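Non-reducing end beta-L-arabinofuranosidase (Bacteroides thetaiotaomicron, PDB 5MQO) probably hydrolyses glycosidic bonds as a family GH127 glycoside hydrolase in the breakdown of complex plant pectin by a gut bacterium. Local coordinates at residues G277-N281 / Q282-P286; E316-L319 / M320-T324; Y367-P370 / Y371-P374; W327-I330 / V331-M335; Y260-L263 / S264-L267. All blocks are in the same frame, centred on the assembly; numbering follows the deposited sequence.

Contact 1 of 5, residues G277-N281 / Q282-P286; sequences GTDDN and QDRIP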
# COMPACT_ATOMS: atom_id res chain seq x y z
N GLY A 277 21.19 15.42 -13.12
CA GLY A 277 20.22 14.67 -12.36
C GLY A 277 20.64 13.20 -12.33
O GLY A 277 21.64 12.81 -12.93
N THR A 278 19.88 12.37 -11.62
CA THR A 278 20.29 11.03 -11.38
C THR A 278 19.12 10.09 -11.57
O THR A 278 17.98 10.46 -11.34
CB THR A 278 20.90 10.89 -9.97
OG1 THR A 278 20.07 11.51 -9.00
CG2 THR A 278 22.27 11.55 -9.89
N ASP A 279 19.41 8.87 -12.03
CA ASP A 279 18.41 7.81 -12.04
C ASP A 279 17.82 7.65 -10.63
O ASP A 279 16.63 7.51 -10.44
CB ASP A 279 19.04 6.48 -12.51
CG ASP A 279 19.49 6.51 -13.97
OD1 ASP A 279 19.10 7.47 -14.70
OD2 ASP A 279 20.25 5.56 -14.37
N ASP A 280 18.68 7.72 -9.64
CA ASP A 280 18.32 7.54 -8.25
C ASP A 280 17.26 8.53 -7.80
O ASP A 280 16.37 8.14 -7.05
CB ASP A 280 19.58 7.65 -7.38
CG ASP A 280 19.40 7.05 -6.03
OD1 ASP A 280 18.79 5.95 -5.88
OD2 ASP A 280 19.93 7.66 -5.10
N ASN A 281 17.32 9.77 -8.28
CA ASN A 281 16.21 10.73 -8.08
C ASN A 281 15.26 10.87 -9.30
O ASN A 281 14.55 11.89 -9.43
CB ASN A 281 16.74 12.10 -7.63
CG ASN A 281 15.61 13.05 -7.20
OD1 ASN A 281 14.67 12.66 -6.47
ND2 ASN A 281 15.69 14.30 -7.67
N GLN A 282 15.19 9.84 -10.15
CA GLN A 282 14.36 9.82 -11.37
C GLN A 282 14.40 11.17 -12.14
O GLN A 282 13.36 11.65 -12.60
CB GLN A 282 12.90 9.47 -11.03
CG GLN A 282 12.66 8.21 -10.24
CD GLN A 282 13.17 8.24 -8.80
OE1 GLN A 282 13.00 9.23 -8.08
NE2 GLN A 282 13.82 7.15 -8.38
N ASP A 283 15.59 11.79 -12.23
CA ASP A 283 15.69 13.10 -12.87
C ASP A 283 16.94 13.29 -13.74
O ASP A 283 17.39 14.43 -13.92
CB ASP A 283 15.46 14.27 -11.84
CG ASP A 283 16.68 14.55 -10.91
OD1 ASP A 283 17.67 13.78 -10.88
OD2 ASP A 283 16.62 15.58 -10.16
N ARG A 284 17.50 12.18 -14.26
CA ARG A 284 18.62 12.24 -15.22
C ARG A 284 18.08 12.79 -16.54
O ARG A 284 18.72 13.64 -17.17
CB ARG A 284 19.27 10.86 -15.47
CG ARG A 284 20.60 10.93 -16.24
CD ARG A 284 20.89 9.72 -17.13
NE ARG A 284 21.32 8.53 -16.38
CZ ARG A 284 22.58 8.13 -16.18
NH1 ARG A 284 23.60 8.82 -16.64
NH2 ARG A 284 22.84 7.01 -15.49
N ILE A 285 16.90 12.32 -16.92
CA ILE A 285 16.21 12.69 -18.15
C ILE A 285 14.82 13.22 -17.79
O ILE A 285 14.32 12.95 -16.71
CB ILE A 285 16.12 11.48 -19.13
CG1 ILE A 285 15.10 10.40 -18.64
CG2 ILE A 285 17.52 10.87 -19.31
CD1 ILE A 285 15.17 9.06 -19.35
N PRO A 286 14.19 14.00 -18.69
CA PRO A 286 12.83 14.46 -18.43
C PRO A 286 11.81 13.37 -18.15
O PRO A 286 12.01 12.24 -18.54
CB PRO A 286 12.47 15.18 -19.72
CG PRO A 286 13.78 15.73 -20.15
CD PRO A 286 14.73 14.62 -19.91
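Thr278 N makes the shortest sound polar bond of this loop, 2.7 Å to Asp283 OD1, meeting that oxygen nearly along its C-O bond. The same residues are tied a second time, since Asp283 N returns an almost straight bond (175°) to Thr278 O at 2.9 Å. With CG set between its own backbone N and carbonyl carbon (chi1 76°), the Asp283 carboxylate curls back to Thr278, while OD2 takes a weak bond from Asn281 ND2 at 3.0 Å. The chain between them reverses in a type I beta turn, closed by Gln282 N on Asp279 O at 2.8 Å. Arg284 then holds Asp279 side-on, NE to OD1 at 3.0 Å and NH2 to OD2 at 3.2 Å; both nitrogens come from above the carboxylate plane, and the two flat groups stand 58° apart. A leucine at Arg284 would probably leave the buried Asp279 carboxylate without this countercharge and Ser359 O without its NH2 donor. Asp279 OD2 also accepts from Ser349 OG. The loop follows helix 258-270 and leads to helix 297-314, where Gln282 packs on Arg299 and Leu303, and Gln361 of strand 361-364 bonds Gly277 O and Asp279 N.

Contact 2 of 5, residues E316-L319 / M320-T324; sequences EQQL and MKNLT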
# COMPACT_ATOMS: atom_id res chain seq x y z
N GLU A 316 -3.55 14.92 -20.17
CA GLU A 316 -2.43 14.88 -21.13
C GLU A 316 -2.07 13.44 -21.41
O GLU A 316 -1.47 12.78 -20.60
CB GLU A 316 -1.21 15.64 -20.58
CG GLU A 316 -0.11 15.93 -21.63
CD GLU A 316 1.21 16.36 -21.00
OE1 GLU A 316 1.18 16.57 -19.76
OE2 GLU A 316 2.24 16.49 -21.72
N GLN A 317 -2.46 12.95 -22.57
CA GLN A 317 -2.28 11.54 -22.87
C GLN A 317 -0.85 11.02 -22.68
O GLN A 317 -0.67 9.90 -22.22
CB GLN A 317 -2.83 11.20 -24.26
CG GLN A 317 -4.37 11.20 -24.27
CD GLN A 317 -4.97 10.89 -25.64
OE1 GLN A 317 -4.87 11.70 -26.58
NE2 GLN A 317 -5.63 9.72 -25.75
N GLN A 318 0.14 11.85 -23.01
CA GLN A 318 1.55 11.43 -22.99
C GLN A 318 1.92 10.91 -21.62
O GLN A 318 2.48 9.85 -21.50
CB GLN A 318 2.48 12.56 -23.45
CG GLN A 318 3.98 12.30 -23.31
CD GLN A 318 4.48 11.02 -23.97
OE1 GLN A 318 4.09 10.68 -25.09
NE2 GLN A 318 5.38 10.33 -23.29
N LEU A 319 1.51 11.62 -20.58
CA LEU A 319 1.69 11.15 -19.20
C LEU A 319 1.21 9.69 -18.95
O LEU A 319 1.91 8.91 -18.33
CB LEU A 319 0.99 12.09 -18.23
CG LEU A 319 1.43 13.54 -18.31
CD1 LEU A 319 0.57 14.38 -17.41
CD2 LEU A 319 2.90 13.69 -17.95
N MET A 320 0.02 9.35 -19.45
CA MET A 320 -0.50 7.98 -19.35
C MET A 320 0.27 7.01 -20.24
O MET A 320 0.32 5.82 -19.96
CB MET A 320 -2.00 7.96 -19.70
CG MET A 320 -2.79 6.72 -19.25
SD MET A 320 -2.95 6.32 -17.49
CE MET A 320 -2.69 7.92 -16.72
N LYS A 321 0.88 7.49 -21.32
CA LYS A 321 1.83 6.65 -22.09
C LYS A 321 3.05 6.27 -21.23
O LYS A 321 3.51 5.14 -21.28
CB LYS A 321 2.24 7.32 -23.42
CG LYS A 321 1.86 6.52 -24.67
CD LYS A 321 1.43 7.36 -25.88
CE LYS A 321 0.63 6.48 -26.85
NZ LYS A 321 0.63 6.98 -28.26
N ASN A 322 3.56 7.22 -20.45
CA ASN A 322 4.64 6.97 -19.53
C ASN A 322 4.16 6.13 -18.38
O ASN A 322 4.79 5.13 -18.06
CB ASN A 322 5.24 8.28 -19.01
CG ASN A 322 5.84 9.12 -20.13
OD1 ASN A 322 5.29 10.14 -20.50
ND2 ASN A 322 6.97 8.67 -20.68
N LEU A 323 3.04 6.49 -17.78
CA LEU A 323 2.61 5.82 -16.55
C LEU A 323 2.27 4.37 -16.79
O LEU A 323 2.58 3.54 -15.94
CB LEU A 323 1.44 6.53 -15.87
CG LEU A 323 1.75 7.90 -15.24
CD1 LEU A 323 0.45 8.58 -14.79
CD2 LEU A 323 2.75 7.80 -14.09
N THR A 324 1.70 4.05 -17.96
CA THR A 324 1.38 2.63 -18.28
C THR A 324 2.58 1.74 -18.63
O THR A 324 2.56 0.61 -18.27
CB THR A 324 0.22 2.45 -19.30
OG1 THR A 324 0.50 3.14 -20.51
CG2 THR A 324 -1.02 3.03 -18.78
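Gln318 and Asn322 lie one helical turn apart, and their amides meet at a slant, not flat against each other: the two planes stand 68° apart. Gln318 NE2 gives a hydrogen bond to Asn322 OD1 at 2.8 Å, arriving 38° above the carbonyl plane of the asparagine instead of on a lone pair. What brings it there is the shape of the glutamine, whose CG runs anti to the backbone N (chi1 173°) before the chain bends at chi2 and swings its end toward the next turn. Both amides have further work. Asn322 ND2 donates to the backbone oxygens of Arg288 and Gln290, and Gln318 NE2 also bonds Tyr291 OH, so the pair fastens the helix to the loop that precedes helix 297-314.

Leu319 and Leu323, again four residues apart, are related differently. Leu323 lays its CG against Leu319 O at 3.3 Å, the same oxygen that accepts Leu323 N at 2.7 Å. Leu323 then reaches Val307 of helix 297-314 and Phe391 of helix 382-399, while Met320, bent twice along its chain, packs on Tyr311 and Met395 of the same two helices. One turn on from Met320, Thr324 folds its hydroxyl back so that OG1 donates to Met320 O at 2.7 Å, in the carbonyl plane, beside the regular bond from Thr324 N. Repeats of i to i+4 contacts like these belong to an alpha-helix, here the first turns of helix 317-333, packed among its neighbours in the helical barrel of a GH127 catalytic domain.

Contact 3 of 5, residues Y367-P370 / Y371-P374; sequences YGRP and YQLP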
# COMPACT_ATOMS: atom_id res chain seq x y z
N TYR A 367 15.11 0.24 -7.16
CA TYR A 367 14.76 -0.72 -8.18
C TYR A 367 16.06 -1.24 -8.77
O TYR A 367 17.03 -0.54 -8.78
CB TYR A 367 13.90 -0.05 -9.27
CG TYR A 367 12.45 0.14 -8.90
CD1 TYR A 367 11.61 -0.97 -8.72
CD2 TYR A 367 11.88 1.42 -8.76
CE1 TYR A 367 10.26 -0.82 -8.38
CE2 TYR A 367 10.52 1.57 -8.43
CZ TYR A 367 9.72 0.44 -8.25
OH TYR A 367 8.38 0.52 -7.92
N GLY A 368 16.06 -2.49 -9.24
CA GLY A 368 17.24 -3.15 -9.86
C GLY A 368 16.97 -3.43 -11.32
O GLY A 368 16.07 -2.80 -11.90
N ARG A 369 17.76 -4.34 -11.90
CA ARG A 369 17.56 -4.84 -13.27
C ARG A 369 16.23 -5.56 -13.37
O ARG A 369 15.75 -6.07 -12.36
CB ARG A 369 18.62 -5.88 -13.66
CG ARG A 369 20.06 -5.37 -13.88
CD ARG A 369 20.99 -6.46 -14.45
NE ARG A 369 20.65 -7.79 -13.93
CZ ARG A 369 21.09 -8.29 -12.78
NH1 ARG A 369 21.95 -7.62 -12.03
NH2 ARG A 369 20.69 -9.48 -12.39
N PRO A 370 15.64 -5.64 -14.57
CA PRO A 370 14.47 -6.48 -14.74
C PRO A 370 14.71 -7.91 -14.22
O PRO A 370 15.82 -8.45 -14.36
CB PRO A 370 14.25 -6.49 -16.27
CG PRO A 370 15.05 -5.36 -16.83
CD PRO A 370 15.89 -4.78 -15.74
N TYR A 371 13.68 -8.50 -13.60
CA TYR A 371 13.77 -9.80 -12.96
C TYR A 371 14.90 -9.98 -11.92
O TYR A 371 15.28 -11.12 -11.62
CB TYR A 371 13.85 -10.89 -14.03
CG TYR A 371 12.86 -10.68 -15.12
CD1 TYR A 371 11.49 -10.91 -14.91
CD2 TYR A 371 13.27 -10.20 -16.36
CE1 TYR A 371 10.56 -10.68 -15.93
CE2 TYR A 371 12.35 -10.00 -17.38
CZ TYR A 371 11.00 -10.23 -17.16
OH TYR A 371 10.12 -9.98 -18.19
N GLN A 372 15.44 -8.90 -11.37
CA GLN A 372 16.44 -9.04 -10.31
C GLN A 372 15.72 -8.94 -8.98
O GLN A 372 15.48 -7.83 -8.47
CB GLN A 372 17.56 -7.99 -10.43
CG GLN A 372 18.57 -8.02 -9.30
CD GLN A 372 19.63 -6.94 -9.43
OE1 GLN A 372 19.44 -5.90 -10.09
NE2 GLN A 372 20.75 -7.19 -8.79
N LEU A 373 15.35 -10.09 -8.42
CA LEU A 373 14.49 -10.12 -7.23
C LEU A 373 15.02 -10.95 -6.06
O LEU A 373 14.33 -11.83 -5.58
CB LEU A 373 13.08 -10.57 -7.63
CG LEU A 373 12.43 -9.62 -8.66
CD1 LEU A 373 11.21 -10.26 -9.31
CD2 LEU A 373 12.09 -8.27 -8.03
N PRO A 374 16.23 -10.63 -5.57
CA PRO A 374 16.81 -11.36 -4.44
C PRO A 374 15.95 -11.29 -3.17
O PRO A 374 15.13 -10.42 -3.03
CB PRO A 374 18.12 -10.60 -4.19
CG PRO A 374 17.81 -9.20 -4.61
CD PRO A 374 17.05 -9.43 -5.88
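Arg369 and Gln372 are the two ends of a type II beta turn, a local contact at the surface in the loop between strand 361-364 and helix 382-399. Gln372 N closes the turn on Arg369 O at 3.0 Å, coming from above the carbonyl plane. The glutamine side chain then repeats the closure in the other direction: Arg369 N donates to Gln372 OE1 at 2.9 Å, in the plane of the side-chain carbonyl and fairly straight. It can do so because the glutamine is fully stretched, CG anti to its backbone N (chi1 175°) and the chain extended beyond, which carries the amide back alongside the start of the turn, where OE1 also comes to 3.5 Å from Gly368 CA.

Over that amide lies the Arg369 guanidinium. The two planes are tilted 30° apart, with Gln372 CD over one face of the guanidinium, 3.9 Å from Arg369 CZ, and OE1 over the face near its rim. No charge partner is supplied by the amide; Arg369 NH1 finds one in Asp351, with which it forms a salt bridge. The corner of the turn holds Pro370 and Tyr371, where Pro370 CB and Tyr371 CD2 approach to 3.8 Å. The Tyr371 ring stacks with His587, from the C-terminal part of the chain, and Pro370 leans on Arg333 in the last turn of helix 317-333. Proline second and a residue with positive phi third (Tyr371, phi 53°) are the signature of a type II beta turn, the third place here being taken by a tyrosine where glycine or asparagine is more usual.

Contact 4 of 5, residues W327-I330 / V331-M335; sequences WNDI and VTRKM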
# COMPACT_ATOMS: atom_id res chain seq x y z
N TRP A 327 4.21 1.32 -15.05
CA TRP A 327 3.42 0.43 -14.21
C TRP A 327 3.75 -0.98 -14.66
O TRP A 327 4.13 -1.81 -13.87
CB TRP A 327 1.91 0.71 -14.30
CG TRP A 327 1.08 -0.27 -13.56
CD1 TRP A 327 0.74 -0.23 -12.24
CD2 TRP A 327 0.48 -1.46 -14.08
NE1 TRP A 327 -0.03 -1.33 -11.90
CE2 TRP A 327 -0.20 -2.10 -13.03
CE3 TRP A 327 0.45 -2.05 -15.36
CZ2 TRP A 327 -0.91 -3.31 -13.21
CZ3 TRP A 327 -0.26 -3.26 -15.54
CH2 TRP A 327 -0.93 -3.87 -14.47
N ASN A 328 3.65 -1.18 -15.96
CA ASN A 328 3.96 -2.44 -16.57
C ASN A 328 5.34 -2.98 -16.20
O ASN A 328 5.47 -4.15 -15.89
CB ASN A 328 3.86 -2.28 -18.10
CG ASN A 328 3.79 -3.61 -18.81
OD1 ASN A 328 4.82 -4.19 -19.19
ND2 ASN A 328 2.55 -4.11 -18.98
N ASP A 329 6.35 -2.13 -16.24
CA ASP A 329 7.75 -2.48 -15.89
C ASP A 329 7.87 -2.98 -14.44
O ASP A 329 8.40 -4.05 -14.17
CB ASP A 329 8.66 -1.26 -16.05
CG ASP A 329 10.13 -1.60 -15.83
OD1 ASP A 329 10.51 -2.76 -16.10
OD2 ASP A 329 10.90 -0.73 -15.37
N ILE A 330 7.34 -2.20 -13.53
CA ILE A 330 7.27 -2.58 -12.15
C ILE A 330 6.62 -3.95 -11.96
O ILE A 330 7.17 -4.84 -11.32
CB ILE A 330 6.47 -1.51 -11.34
CG1 ILE A 330 7.27 -0.20 -11.22
CG2 ILE A 330 6.15 -2.03 -9.95
CD1 ILE A 330 6.42 1.02 -10.95
N VAL A 331 5.43 -4.13 -12.50
CA VAL A 331 4.56 -5.21 -12.09
C VAL A 331 4.94 -6.51 -12.76
O VAL A 331 4.82 -7.58 -12.17
CB VAL A 331 3.08 -4.84 -12.34
CG1 VAL A 331 2.17 -6.05 -12.51
CG2 VAL A 331 2.59 -3.94 -11.21
N THR A 332 5.39 -6.44 -14.00
CA THR A 332 5.76 -7.67 -14.69
C THR A 332 7.29 -7.99 -14.56
O THR A 332 7.75 -9.09 -14.94
CB THR A 332 5.31 -7.58 -16.16
OG1 THR A 332 6.10 -6.61 -16.84
CG2 THR A 332 3.81 -7.20 -16.23
N ARG A 333 8.07 -7.04 -14.04
CA ARG A 333 9.53 -7.20 -14.09
C ARG A 333 10.31 -6.84 -12.85
O ARG A 333 11.43 -7.32 -12.73
CB ARG A 333 10.13 -6.48 -15.30
CG ARG A 333 9.36 -6.69 -16.61
CD ARG A 333 10.22 -6.43 -17.84
NE ARG A 333 10.83 -5.12 -17.75
CZ ARG A 333 11.80 -4.67 -18.55
NH1 ARG A 333 12.26 -5.43 -19.55
NH2 ARG A 333 12.30 -3.45 -18.35
N LYS A 334 9.77 -6.02 -11.96
CA LYS A 334 10.56 -5.46 -10.86
C LYS A 334 9.85 -5.39 -9.50
O LYS A 334 10.20 -4.55 -8.67
CB LYS A 334 11.02 -4.07 -11.26
CG LYS A 334 11.95 -4.06 -12.44
CD LYS A 334 12.48 -2.66 -12.67
CE LYS A 334 13.16 -2.55 -14.03
NZ LYS A 334 13.57 -1.14 -14.24
N MET A 335 8.86 -6.24 -9.27
CA MET A 335 8.06 -6.16 -8.04
C MET A 335 8.10 -7.50 -7.38
O MET A 335 7.92 -8.53 -8.04
CB MET A 335 6.63 -5.83 -8.37
CG MET A 335 5.70 -5.79 -7.18
SD MET A 335 4.05 -5.28 -7.68
CE MET A 335 3.43 -6.88 -8.18
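Asp329 reaches Arg333 and Lys334 because its CG runs anti to the backbone N (chi1 -175°), carrying the carboxylate out from the helix to where these two residues of the following turn can meet it. Arg333 does so by bending at chi3 (-53°), whereas Lys334 comes with its chain extended beyond CG. The two grips differ. Arg333 uses NE at 2.9 Å and NH2 at 3.0 Å, both on the single oxygen OD1 of Asp329, which lies at the guanidinium edge; the planes of the two groups are 57° apart. Lys334 NZ takes the other oxygen, OD2, at 2.9 Å, on its syn side. OD2 accepts from Ala293 N as well.

On another side of the helix, Val331 lays CG2 over a face of the indole of Trp327, four residues before it, 4.0 Å from the centre of the five-membered ring, a CH-pi contact. The indole is kept in position by NE1 on Asn392 OD1 and by an edge-to-face meeting with Tyr404, so this side of the helix looks to helices 382-399 and 402-416. Thr332 OG1 bonds Asn328 O at 2.7 Å; Thr332 N reaches the same oxygen from the opposite face of its plane. Ile330 O accepts from Lys334 N at 2.9 Å, and Ile330 CG2 rests against Met335 CB.

The buried carboxylate of Asp329 therefore has both oxygens occupied by donors and two positive groups beside it. Such a network is likely to stabilise its negative charge, and it ties the last turn of helix 317-333 to the loop at Ala293.

Contact 5 of 5, residues Y260-L263 / S264-L267; sequences YLEL and SKNL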
# COMPACT_ATOMS: atom_id res chain seq x y z
N TYR A 260 -2.32 26.17 -7.93
CA TYR A 260 -1.84 24.92 -7.35
C TYR A 260 -1.67 23.81 -8.40
O TYR A 260 -0.69 23.04 -8.36
CB TYR A 260 -2.77 24.47 -6.22
CG TYR A 260 -2.91 25.48 -5.08
CD1 TYR A 260 -1.94 26.48 -4.86
CD2 TYR A 260 -3.98 25.41 -4.20
CE1 TYR A 260 -2.07 27.39 -3.83
CE2 TYR A 260 -4.10 26.31 -3.15
CZ TYR A 260 -3.13 27.30 -2.97
OH TYR A 260 -3.23 28.21 -1.93
N LEU A 261 -2.63 23.73 -9.31
CA LEU A 261 -2.50 22.88 -10.48
C LEU A 261 -1.33 23.33 -11.34
O LEU A 261 -0.58 22.48 -11.82
CB LEU A 261 -3.80 22.91 -11.28
CG LEU A 261 -3.88 22.09 -12.56
CD1 LEU A 261 -3.59 20.62 -12.28
CD2 LEU A 261 -5.24 22.26 -13.22
N GLU A 262 -1.15 24.63 -11.55
CA GLU A 262 -0.01 25.11 -12.37
C GLU A 262 1.33 24.75 -11.74
O GLU A 262 2.27 24.41 -12.46
CB GLU A 262 -0.04 26.62 -12.65
CG GLU A 262 -0.97 27.07 -13.78
CD GLU A 262 -0.81 26.28 -15.08
OE1 GLU A 262 0.34 26.20 -15.62
OE2 GLU A 262 -1.84 25.72 -15.56
N LEU A 263 1.40 24.81 -10.41
CA LEU A 263 2.62 24.47 -9.70
C LEU A 263 2.93 22.99 -9.95
O LEU A 263 4.07 22.65 -10.24
CB LEU A 263 2.51 24.77 -8.18
CG LEU A 263 3.50 24.08 -7.23
CD1 LEU A 263 4.92 24.41 -7.63
CD2 LEU A 263 3.29 24.44 -5.76
N SER A 264 1.90 22.14 -9.86
CA SER A 264 2.07 20.70 -9.95
C SER A 264 2.43 20.27 -11.36
O SER A 264 3.14 19.29 -11.52
CB SER A 264 0.83 19.94 -9.42
OG SER A 264 -0.24 19.93 -10.36
N LYS A 265 1.97 21.01 -12.37
CA LYS A 265 2.44 20.80 -13.75
C LYS A 265 3.90 21.18 -13.92
O LYS A 265 4.65 20.44 -14.55
CB LYS A 265 1.61 21.58 -14.75
CG LYS A 265 0.28 20.93 -15.06
CD LYS A 265 -0.82 21.94 -15.38
CE LYS A 265 -0.68 22.55 -16.77
NZ LYS A 265 -1.91 23.32 -17.10
N ASN A 266 4.29 22.33 -13.38
CA ASN A 266 5.70 22.77 -13.46
C ASN A 266 6.67 21.80 -12.78
O ASN A 266 7.73 21.49 -13.34
CB ASN A 266 5.88 24.19 -12.90
CG ASN A 266 5.25 25.25 -13.78
OD1 ASN A 266 5.31 25.17 -15.02
ND2 ASN A 266 4.60 26.23 -13.17
N LEU A 267 6.29 21.31 -11.62
CA LEU A 267 7.09 20.33 -10.90
C LEU A 267 7.43 19.08 -11.74
O LEU A 267 8.52 18.54 -11.60
CB LEU A 267 6.41 19.98 -9.57
CG LEU A 267 6.49 21.16 -8.57
CD1 LEU A 267 5.43 21.05 -7.49
CD2 LEU A 267 7.86 21.25 -7.92
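Lys265 NZ and Glu262 OE2 form an i to i+3 salt bridge of 2.9 Å on alpha-helix 258-270, one of the helices of the GH127 catalytic domain. The ammonium meets the oxygen on its syn side, 23° out of the carboxylate plane. It arrives there because the lysine bends at chi2 and again at chi3 (75°), doubling back over the turn before it, while the glutamate bends at chi2. A methionine in place of Lys265 would probably leave the exposed Glu262 carboxylate without its mate and free to turn.

Leu261 O is held twice, by Lys265 N at 3.0 Å in the regular helical bond and by Ser264 OG at 3.0 Å. That second bond follows from the serine torsion, OG lying between backbone N and carbonyl carbon (chi1 78°), and it gives a buried hydroxyl an acceptor within its own helix. Around the serine, Val248 and Val249 of helix 243-255 and Val310 of helix 297-314 close in. Tyr260 turns instead to helix 212-230, its OH bonded to Asp222. Leu263 and Leu267, four residues apart, carry the apolar contact within the helix: their side chains slant past each other, and methyl meets methyl, Leu263 CD1 to Leu267 CD1, at 3.4 Å.

Along the chain the order is contact 5, contact 1, contact 2, contact 4, contact 3. Each joins adjoining segments, so none encloses a long loop, and they follow in series without nesting or crossing. Contact 5 lies on helix 258-270 and contact 1 shapes the loop after it. Contacts 2 and 4 occupy the start and the end of helix 317-333, their centres 16 Å apart. Contact 3, in the loop after strand 361-364, touches contact 4 directly: Tyr371 N lies 2.7 Å from Arg333 O, probably a hydrogen bond. All five contacts place side chains against helix 297-314, a shared neighbour within the catalytic domain.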